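Local coordinates for protein endoglucanase (Clostridium thermocellum, PDB 2E4T) that hydrolyses internal beta-1,4-glucosidic linkages of cellulose and xyloglucan, the chain being the glycoside hydrolase family 44 module of a larger multidomain protein, at residues D63-Y71 against S116-S124; V10-K21 against T420-V431. All coordinates share one frame; numbering follows the deposited sequence. Where two conformers were deposited one is given.

From the N terminus the chain first lays down strand 8-22, half of contact 2, and only then enters the eight parallel strands of the TIM-like barrel, from 26-30 to 388-391. Contact 1 forms on the way, where 63-71, after barrel strand 40-43, meets 116-124, after strand 104-109, and closes a loop over the 44 residues between them. Once the barrel is complete, 420-431 returns to 10-21, so that contact 2 closes a loop of 398 residues with contact 1 wholly within it. Their centres lie about 51 Å apart on opposite sides of the chain's centre: contact 1 joins two loops of the barrel domain, contact 2 ties the N-terminal strand into the C-terminal beta domain.

Contact 1 of 2, residues D63-Y71 against S116-S124; sequences DWLHYSDTY and SADGNGPVS
Tyr-67 lays one face of its ring along the pyrrolidine of Pro-122, the two side chains pointing the same way from a non-hydrogen-bonded antiparallel pair. The evidence for a CH-pi contact is that Pro-122 CD stands 3.7 Å from the centroid of the Tyr-67 ring and 19° off its normal. The indole of Trp-64 turns its edge, at CD1, to the opposite face, so proline and the indole edge bracket the phenol. Ser-68 belongs to the other side of the sheet. With OG anti to the carbonyl carbon (chi1 -80°), Ser-68 OG is hydrogen-bonded to Ser-116 OG at 2.9 Å; a water, 2.7 Å from Ser-68 OG, and Asn-59 also bind it, which satisfies this buried group. The backbones are joined by Ser-68 N to Gly-121 O at 2.9 Å, nearly straight at 170°, by the return bond from Gly-121 N to Ser-68 O, and by Val-123 N to His-66 O at 2.9 Å. Asp-118 shapes the approach to the strand: its OD1 accepts from Asn-120 N at 2.9 Å in an Asx turn, while OD2 is anchored by Arg-133 in a salt bridge. Asn-120 and Gly-121 together face Ser-68, a classic beta bulge at the start of strand 121-122, an edge strand of a small three-stranded antiparallel sheet built from loops of the TIM-like barrel.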
loop_
_atom_site.group_PDB
_atom_site.type_symbol
_atom_site.label_atom_id
_atom_site.label_comp_id
_atom_site.label_asym_id
_atom_site.label_seq_id
_atom_site.Cartn_x
_atom_site.Cartn_y
_atom_site.Cartn_z
ATOM N N ASP A 63 -20.967 5.003 1.700
ATOM C CA ASP A 63 -20.473 5.235 3.064
ATOM C C ASP A 63 -21.390 6.233 3.817
ATOM O O ASP A 63 -21.392 6.202 5.053
ATOM C CB ASP A 63 -19.044 5.676 3.072
ATOM C CG ASP A 63 -18.063 4.552 2.702
ATOM O OD1 ASP A 63 -18.327 3.398 3.077
ATOM O OD2 ASP A 63 -17.001 4.850 2.187
ATOM N N TRP A 64 -22.081 7.149 3.128
ATOM C CA TRP A 64 -23.033 8.015 3.839
ATOM C C TRP A 64 -24.057 8.626 2.857
ATOM O O TRP A 64 -23.929 9.773 2.433
ATOM C CB TRP A 64 -22.373 9.111 4.663
ATOM C CG TRP A 64 -23.421 9.725 5.606
ATOM C CD1 TRP A 64 -24.221 10.815 5.353
ATOM C CD2 TRP A 64 -23.774 9.287 6.907
ATOM N NE1 TRP A 64 -25.023 11.091 6.434
ATOM C CE2 TRP A 64 -24.768 10.173 7.397
ATOM C CE3 TRP A 64 -23.347 8.253 7.711
ATOM C CZ2 TRP A 64 -25.344 10.053 8.678
ATOM C CZ3 TRP A 64 -23.959 8.123 8.987
ATOM C CH2 TRP A 64 -24.914 9.012 9.433
ATOM N N LEU A 65 -25.052 7.844 2.505
ATOM C CA LEU A 65 -26.317 8.339 1.876
ATOM C C LEU A 65 -26.050 9.094 0.566
ATOM O O LEU A 65 -26.849 9.958 0.159
ATOM C CB LEU A 65 -27.083 9.211 2.883
ATOM C CG LEU A 65 -27.422 8.519 4.214
ATOM C CD1 LEU A 65 -28.140 9.476 5.131
ATOM C CD2 LEU A 65 -28.193 7.236 4.020
ATOM N N HIS A 66 -24.949 8.774 -0.103
ATOM C CA HIS A 66 -24.645 9.416 -1.379
ATOM C C HIS A 66 -24.579 10.933 -1.227
ATOM O O HIS A 66 -24.912 11.695 -2.159
ATOM C CB HIS A 66 -25.578 8.993 -2.511
ATOM C CG HIS A 66 -25.774 7.530 -2.506
ATOM N ND1 HIS A 66 -24.822 6.656 -3.016
ATOM C CD2 HIS A 66 -26.802 6.786 -2.000
ATOM C CE1 HIS A 66 -25.268 5.430 -2.767
ATOM N NE2 HIS A 66 -26.460 5.480 -2.174
ATOM N N TYR A 67 -24.051 11.418 -0.101
ATOM C CA TYR A 67 -23.922 12.857 0.132
ATOM C C TYR A 67 -22.768 13.461 -0.665
ATOM O O TYR A 67 -21.628 12.962 -0.565
ATOM C CB TYR A 67 -23.626 13.193 1.605
ATOM C CG TYR A 67 -24.844 13.448 2.453
ATOM C CD1 TYR A 67 -26.000 12.640 2.393
ATOM C CD2 TYR A 67 -24.874 14.493 3.331
ATOM C CE1 TYR A 67 -27.079 12.869 3.251
ATOM C CE2 TYR A 67 -25.975 14.751 4.168
ATOM C CZ TYR A 67 -27.091 13.943 4.097
ATOM O OH TYR A 67 -28.174 14.131 4.924
ATOM N N SER A 68 -23.040 14.568 -1.351
ATOM C CA SER A 68 -21.988 15.444 -1.859
ATOM C C SER A 68 -21.794 16.574 -0.861
ATOM O O SER A 68 -22.770 17.239 -0.467
ATOM C CB SER A 68 -22.379 16.068 -3.187
ATOM O OG SER A 68 -22.150 15.119 -4.253
ATOM N N ASP A 69 -20.537 16.801 -0.430
ATOM C CA ASP A 69 -20.304 17.747 0.647
ATOM C C ASP A 69 -18.811 18.115 0.694
ATOM O O ASP A 69 -18.034 17.819 -0.238
ATOM C CB ASP A 69 -20.758 17.093 1.961
ATOM C CG ASP A 69 -19.948 15.806 2.250
ATOM O OD1 ASP A 69 -18.818 15.718 1.813
ATOM O OD2 ASP A 69 -20.478 14.835 2.859
ATOM N N THR A 70 -18.452 18.863 1.738
ATOM C CA THR A 70 -17.099 19.363 1.952
ATOM C C THR A 70 -16.248 18.416 2.839
ATOM O O THR A 70 -15.202 18.847 3.349
ATOM C CB THR A 70 -17.140 20.746 2.621
ATOM O OG1 THR A 70 -17.980 20.667 3.799
ATOM C CG2 THR A 70 -17.745 21.784 1.691
ATOM N N TYR A 71 -16.623 17.140 2.939
ATOM C CA TYR A 71 -15.902 16.234 3.837
ATOM C C TYR A 71 -14.405 16.244 3.629
ATOM O O TYR A 71 -13.635 16.226 4.609
ATOM C CB TYR A 71 -16.436 14.798 3.667
ATOM C CG TYR A 71 -15.621 13.770 4.450
ATOM C CD1 TYR A 71 -15.841 13.587 5.810
ATOM C CD2 TYR A 71 -14.603 13.036 3.862
ATOM C CE1 TYR A 71 -15.054 12.675 6.542
ATOM C CE2 TYR A 71 -13.838 12.097 4.565
ATOM C CZ TYR A 71 -14.091 11.901 5.884
ATOM O OH TYR A 71 -13.353 10.988 6.612
ATOM N N SER A 116 -18.508 15.243 -8.142
ATOM C CA SER A 116 -19.539 16.092 -7.540
ATOM C C SER A 116 -19.532 17.509 -8.122
ATOM O O SER A 116 -18.487 18.200 -8.143
ATOM C CB SER A 116 -19.248 16.244 -6.039
ATOM O OG SER A 116 -19.463 15.011 -5.367
ATOM N N ALA A 117 -20.721 17.993 -8.510
ATOM C CA ALA A 117 -20.862 19.371 -8.959
ATOM C C ALA A 117 -20.989 20.365 -7.815
ATOM O O ALA A 117 -20.821 21.572 -8.046
ATOM C CB ALA A 117 -22.099 19.505 -9.845
ATOM N N ASP A 118 -21.378 19.885 -6.634
ATOM C CA ASP A 118 -21.819 20.750 -5.552
ATOM C C ASP A 118 -21.529 20.030 -4.234
ATOM O O ASP A 118 -21.095 18.872 -4.206
ATOM C CB ASP A 118 -23.312 21.106 -5.708
ATOM C CG ASP A 118 -24.176 19.840 -5.684
ATOM O OD1 ASP A 118 -24.157 19.127 -4.662
ATOM O OD2 ASP A 118 -24.863 19.556 -6.727
ATOM N N GLY A 119 -21.792 20.752 -3.147
ATOM C CA GLY A 119 -21.721 20.211 -1.802
ATOM C C GLY A 119 -23.077 20.239 -1.113
ATOM O O GLY A 119 -23.171 20.489 0.086
ATOM N N ASN A 120 -24.143 19.941 -1.852
ATOM C CA ASN A 120 -25.497 20.239 -1.383
ATOM C C ASN A 120 -26.188 19.128 -0.639
ATOM O O ASN A 120 -27.315 19.357 -0.176
ATOM C CB ASN A 120 -26.435 20.654 -2.553
ATOM C CG ASN A 120 -25.950 21.755 -3.367
ATOM O OD1 ASN A 120 -25.227 22.561 -2.881
ATOM N ND2 ASN A 120 -26.438 21.876 -4.630
ATOM N N GLY A 121 -25.538 17.977 -0.414
ATOM C CA GLY A 121 -26.152 16.916 0.363
ATOM C C GLY A 121 -26.461 15.715 -0.533
ATOM O O GLY A 121 -25.808 15.469 -1.580
ATOM N N PRO A 122 -27.437 14.916 -0.135
ATOM C CA PRO A 122 -27.660 13.622 -0.793
ATOM C C PRO A 122 -28.003 13.773 -2.277
ATOM O O PRO A 122 -28.834 14.617 -2.660
ATOM C CB PRO A 122 -28.846 13.001 -0.019
ATOM C CG PRO A 122 -29.592 14.231 0.502
ATOM C CD PRO A 122 -28.453 15.165 0.931
ATOM N N VAL A 123 -27.425 12.877 -3.069
ATOM C CA VAL A 123 -27.749 12.743 -4.490
ATOM C C VAL A 123 -28.755 11.611 -4.626
ATOM O O VAL A 123 -28.479 10.471 -4.232
ATOM C CB VAL A 123 -26.476 12.460 -5.316
ATOM C CG1 VAL A 123 -26.844 12.260 -6.752
ATOM C CG2 VAL A 123 -25.467 13.618 -5.159
ATOM N N SER A 124 -29.945 11.934 -5.159
ATOM C CA SER A 124 -30.976 10.922 -5.264
ATOM C C SER A 124 -30.657 9.913 -6.369
ATOM O O SER A 124 -29.852 10.203 -7.293
ATOM C CB SER A 124 -32.314 11.585 -5.580
ATOM O OG SER A 124 -32.288 12.003 -6.928
HETATM O O HOH W 1 -22.972 16.827 -6.127
#

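Contact 2 of 2, residues V10-K21 against T420-V431; sequences VDIRIDTSAERK and TSVKCETSDIEV
Lys-423 NZ is gripped by two carboxylates, Glu-19 OE2 from across the contact and Glu-425 OE2 from its own strand, each 2.9 Å from Lys-423 NZ. Both oxygens are met from above their carboxylate planes, by about 40° in each case. The lysine chain leaves with CG anti to the backbone N (chi1 -177°) and runs extended until it bends at its last torsion, which turns the ammonium between the two acids. Glu-19 OE1 and Glu-425 OE2, like charges 4.0 Å apart, are not bonded to each other. A single water donates a proton to each of them. Beneath this network the strands run antiparallel, 168° between their directions, with Arg-13 and Glu-425 bonded both ways through their backbones. At one end Ser-427 OG takes the place of a main-chain acceptor, receiving Asp-11 N at 2.9 Å. At the other, a type I turn from Asp-15 to Ala-18 interrupts the first strand; Lys-423 spans the turn, its O accepting from Asp-15 N and its N donating to Ala-18 O (3.0 Å from Lys-423 N to Ala-18 O), and pairing resumes at Lys-21 and Ser-421. The face away from the salt bridges is largely apolar: Cys-424 SG packs against Ile-14 CG1 at 3.6 Å and Ile-12 CG2 at 4.0 Å. Strands 459-466 and 432-439 flank the pair, placing it within the large mixed sheet. Two acids sharing one lysine would probably favour its charged form, and the lysine with the bridging water should offset some of the repulsion between the glutamates.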
loop_
_atom_site.group_PDB
_atom_site.type_symbol
_atom_site.label_atom_id
_atom_site.label_comp_id
_atom_site.label_asym_id
_atom_site.label_seq_id
_atom_site.Cartn_x
_atom_site.Cartn_y
_atom_site.Cartn_z
ATOM N N VAL A 10 16.116 -21.628 17.911
ATOM C CA VAL A 10 15.977 -21.372 16.487
ATOM C C VAL A 10 17.302 -20.852 15.956
ATOM O O VAL A 10 17.899 -19.990 16.587
ATOM C CB VAL A 10 14.853 -20.336 16.259
ATOM C CG1 VAL A 10 14.775 -19.899 14.787
ATOM C CG2 VAL A 10 13.531 -20.900 16.771
ATOM N N ASP A 11 17.731 -21.387 14.803
ATOM C CA ASP A 11 18.946 -20.916 14.179
ATOM C C ASP A 11 18.620 -19.856 13.114
ATOM O O ASP A 11 17.708 -20.055 12.299
ATOM C CB ASP A 11 19.650 -22.063 13.482
ATOM C CG ASP A 11 20.126 -23.123 14.460
ATOM O OD1 ASP A 11 20.493 -22.772 15.592
ATOM O OD2 ASP A 11 20.118 -24.312 14.135
ATOM N N ILE A 12 19.372 -18.757 13.125
ATOM C CA ILE A 12 19.253 -17.698 12.131
ATOM C C ILE A 12 20.619 -17.629 11.413
ATOM O O ILE A 12 21.651 -17.452 12.059
ATOM C CB ILE A 12 18.927 -16.343 12.748
ATOM C CG1 ILE A 12 17.705 -16.316 13.693
ATOM C CG2 ILE A 12 18.828 -15.277 11.643
ATOM C CD1 ILE A 12 16.404 -16.575 13.030
ATOM N N ARG A 13 20.595 -17.757 10.076
ATOM C CA ARG A 13 21.827 -17.760 9.297
ATOM C C ARG A 13 21.746 -16.609 8.289
ATOM O O ARG A 13 20.825 -16.572 7.468
ATOM C CB ARG A 13 21.986 -19.078 8.554
ATOM C CG ARG A 13 22.022 -20.251 9.548
ATOM C CD ARG A 13 22.312 -21.588 8.902
ATOM N NE ARG A 13 23.347 -21.542 7.864
ATOM C CZ ARG A 13 24.664 -21.640 8.070
ATOM N NH1 ARG A 13 25.173 -21.775 9.298
ATOM N NH2 ARG A 13 25.488 -21.592 7.027
ATOM N N ILE A 14 22.701 -15.694 8.358
ATOM C CA ILE A 14 22.725 -14.503 7.490
ATOM C C ILE A 14 24.000 -14.535 6.658
ATOM O O ILE A 14 25.077 -14.896 7.174
ATOM C CB ILE A 14 22.680 -13.231 8.344
ATOM C CG1 ILE A 14 21.326 -13.137 9.038
ATOM C CG2 ILE A 14 22.978 -11.976 7.531
ATOM C CD1 ILE A 14 21.242 -12.130 10.150
ATOM N N ASP A 15 23.893 -14.161 5.377
ATOM C CA ASP A 15 25.099 -14.004 4.542
ATOM C C ASP A 15 24.982 -12.652 3.877
ATOM O O ASP A 15 24.123 -12.445 2.998
ATOM C CB ASP A 15 25.196 -15.125 3.538
ATOM C CG ASP A 15 26.421 -15.012 2.617
ATOM O OD1 ASP A 15 27.063 -13.949 2.602
ATOM O OD2 ASP A 15 26.691 -16.017 1.917
ATOM N N THR A 16 25.761 -11.695 4.362
ATOM C CA THR A 16 25.627 -10.315 3.889
ATOM C C THR A 16 26.057 -10.137 2.437
ATOM O O THR A 16 25.771 -9.083 1.871
ATOM C CB THR A 16 26.389 -9.324 4.757
ATOM O OG1 THR A 16 27.775 -9.594 4.611
ATOM C CG2 THR A 16 26.012 -9.425 6.192
ATOM N N SER A 17 26.723 -11.139 1.850
ATOM C CA SER A 17 27.128 -11.044 0.456
ATOM C C SER A 17 26.118 -11.638 -0.504
ATOM O O SER A 17 26.309 -11.532 -1.724
ATOM C CB SER A 17 28.489 -11.700 0.238
ATOM O OG SER A 17 28.341 -13.131 0.257
ATOM N N ALA A 18 25.083 -12.339 0.013
ATOM C CA ALA A 18 24.232 -13.173 -0.800
ATOM C C ALA A 18 22.840 -12.550 -0.944
ATOM O O ALA A 18 22.275 -11.943 -0.012
ATOM C CB ALA A 18 24.076 -14.544 -0.190
ATOM N N GLU A 19 22.268 -12.760 -2.134
ATOM C CA GLU A 19 20.875 -12.400 -2.395
ATOM C C GLU A 19 20.645 -10.904 -2.187
ATOM O O GLU A 19 19.525 -10.502 -1.862
ATOM C CB GLU A 19 19.876 -13.254 -1.658
ATOM C CG GLU A 19 20.119 -14.743 -1.996
ATOM C CD GLU A 19 19.257 -15.715 -1.221
ATOM O OE1 GLU A 19 18.345 -15.331 -0.460
ATOM O OE2 GLU A 19 19.494 -16.934 -1.347
ATOM N N ARG A 20 21.636 -10.080 -2.478
ATOM C CA ARG A 20 21.460 -8.652 -2.265
ATOM C C ARG A 20 20.442 -8.099 -3.256
ATOM O O ARG A 20 20.527 -8.367 -4.458
ATOM C CB ARG A 20 22.764 -7.872 -2.417
ATOM C CG ARG A 20 23.799 -8.175 -1.332
ATOM C CD ARG A 20 25.008 -7.235 -1.459
ATOM N NE ARG A 20 25.930 -7.450 -0.348
ATOM C CZ ARG A 20 26.925 -6.633 -0.067
ATOM N NH1 ARG A 20 27.236 -5.624 -0.839
ATOM N NH2 ARG A 20 27.638 -6.875 1.060
ATOM N N LYS A 21 19.518 -7.284 -2.743
ATOM C CA LYS A 21 18.491 -6.687 -3.597
ATOM C C LYS A 21 18.005 -5.426 -2.944
ATOM O O LYS A 21 17.827 -5.381 -1.725
ATOM C CB LYS A 21 17.399 -7.665 -3.959
ATOM C CG LYS A 21 16.817 -8.243 -2.773
ATOM C CD LYS A 21 15.620 -9.098 -3.077
ATOM C CE LYS A 21 15.967 -10.365 -3.838
ATOM N NZ LYS A 21 16.801 -11.295 -2.987
ATOM N N THR A 420 19.151 -2.314 1.452
ATOM C CA THR A 420 19.521 -3.455 0.619
ATOM C C THR A 420 19.275 -4.723 1.438
ATOM O O THR A 420 19.934 -4.953 2.473
ATOM C CB THR A 420 20.994 -3.353 0.206
ATOM O OG1 THR A 420 21.131 -2.193 -0.608
ATOM C CG2 THR A 420 21.433 -4.593 -0.594
ATOM N N SER A 421 18.298 -5.528 0.991
ATOM C CA SER A 421 18.024 -6.805 1.609
ATOM C C SER A 421 19.172 -7.778 1.396
ATOM O O SER A 421 19.769 -7.788 0.288
ATOM C CB SER A 421 16.765 -7.359 0.923
ATOM O OG SER A 421 16.442 -8.677 1.366
ATOM N N VAL A 422 19.502 -8.594 2.409
ATOM C CA VAL A 422 20.502 -9.623 2.280
ATOM C C VAL A 422 19.928 -10.943 2.795
ATOM O O VAL A 422 18.932 -10.973 3.588
ATOM C CB VAL A 422 21.836 -9.304 2.974
ATOM C CG1 VAL A 422 22.357 -7.984 2.483
ATOM C CG2 VAL A 422 21.705 -9.309 4.493
ATOM N N LYS A 423 20.581 -12.052 2.426
ATOM C CA LYS A 423 20.077 -13.365 2.786
ATOM C C LYS A 423 20.027 -13.557 4.316
ATOM O O LYS A 423 21.032 -13.351 5.017
ATOM C CB LYS A 423 21.008 -14.442 2.170
ATOM C CG LYS A 423 20.524 -15.863 2.417
ATOM C CD LYS A 423 21.425 -16.861 1.643
ATOM C CE LYS A 423 20.875 -18.304 1.754
ATOM N NZ LYS A 423 19.485 -18.406 1.149
ATOM N N CYS A 424 18.863 -14.032 4.799
ATOM C CA CYS A 424 18.657 -14.190 6.242
ATOM C C CYS A 424 17.595 -15.285 6.397
ATOM O O CYS A 424 16.432 -15.064 6.043
ATOM C CB CYS A 424 18.171 -12.880 6.859
ATOM S SG CYS A 424 17.775 -12.972 8.598
ATOM N N GLU A 425 18.008 -16.454 6.872
ATOM C CA GLU A 425 17.150 -17.628 6.948
ATOM C C GLU A 425 16.913 -17.995 8.399
ATOM O O GLU A 425 17.852 -17.965 9.180
ATOM C CB GLU A 425 17.782 -18.795 6.183
ATOM C CG GLU A 425 18.173 -18.497 4.719
ATOM C CD GLU A 425 17.042 -18.091 3.837
ATOM O OE1 GLU A 425 15.865 -18.398 4.130
ATOM O OE2 GLU A 425 17.312 -17.444 2.786
ATOM N N THR A 426 15.690 -18.370 8.740
ATOM C CA THR A 426 15.329 -18.889 10.070
ATOM C C THR A 426 15.032 -20.379 9.930
ATOM O O THR A 426 14.377 -20.795 8.932
ATOM C CB THR A 426 14.142 -18.171 10.705
ATOM O OG1 THR A 426 12.925 -18.067 9.926
ATOM C CG2 THR A 426 13.934 -18.790 11.977
ATOM N N SER A 427 15.394 -21.188 10.954
ATOM C CA SER A 427 15.071 -22.618 10.967
ATOM C C SER A 427 13.620 -22.868 11.374
ATOM O O SER A 427 13.181 -24.025 11.340
ATOM C CB SER A 427 16.015 -23.376 11.909
ATOM O OG SER A 427 15.838 -22.943 13.237
ATOM N N ASP A 428 12.857 -21.843 11.752
ATOM C CA ASP A 428 11.458 -22.079 12.174
ATOM C C ASP A 428 10.626 -20.863 11.777
ATOM O O ASP A 428 10.555 -19.856 12.496
ATOM C CB ASP A 428 11.351 -22.364 13.657
ATOM C CG ASP A 428 9.924 -22.748 14.069
ATOM O OD1 ASP A 428 8.960 -22.366 13.371
ATOM O OD2 ASP A 428 9.766 -23.434 15.113
ATOM N N ILE A 429 9.983 -20.962 10.617
ATOM C CA ILE A 429 9.205 -19.871 10.063
ATOM C C ILE A 429 7.859 -19.693 10.723
ATOM O O ILE A 429 7.175 -18.690 10.418
ATOM C CB ILE A 429 9.021 -20.035 8.518
ATOM C CG1 ILE A 429 8.118 -21.216 8.176
ATOM C CG2 ILE A 429 10.356 -20.067 7.805
ATOM C CD1 ILE A 429 7.876 -21.427 6.674
ATOM N N GLU A 430 7.444 -20.638 11.571
ATOM C CA GLU A 430 6.193 -20.519 12.307
ATOM C C GLU A 430 6.381 -19.697 13.590
ATOM O O GLU A 430 5.613 -18.790 13.878
ATOM C CB GLU A 430 5.668 -21.907 12.631
ATOM C CG GLU A 430 4.323 -21.854 13.293
ATOM C CD GLU A 430 3.857 -23.209 13.746
ATOM O OE1 GLU A 430 4.694 -24.041 14.195
ATOM O OE2 GLU A 430 2.644 -23.470 13.638
ATOM N N VAL A 431 7.465 -19.959 14.339
ATOM C CA VAL A 431 7.662 -19.266 15.585
ATOM C C VAL A 431 8.366 -17.940 15.414
ATOM O O VAL A 431 8.364 -17.129 16.357
ATOM C CB VAL A 431 8.445 -20.156 16.615
ATOM C CG1 VAL A 431 9.935 -20.144 16.317
ATOM C CG2 VAL A 431 8.182 -19.723 18.014
HETATM O O HOH W 2 17.975 -10.870 0.411
HETATM O O HOH W 3 16.463 -17.164 0.292
#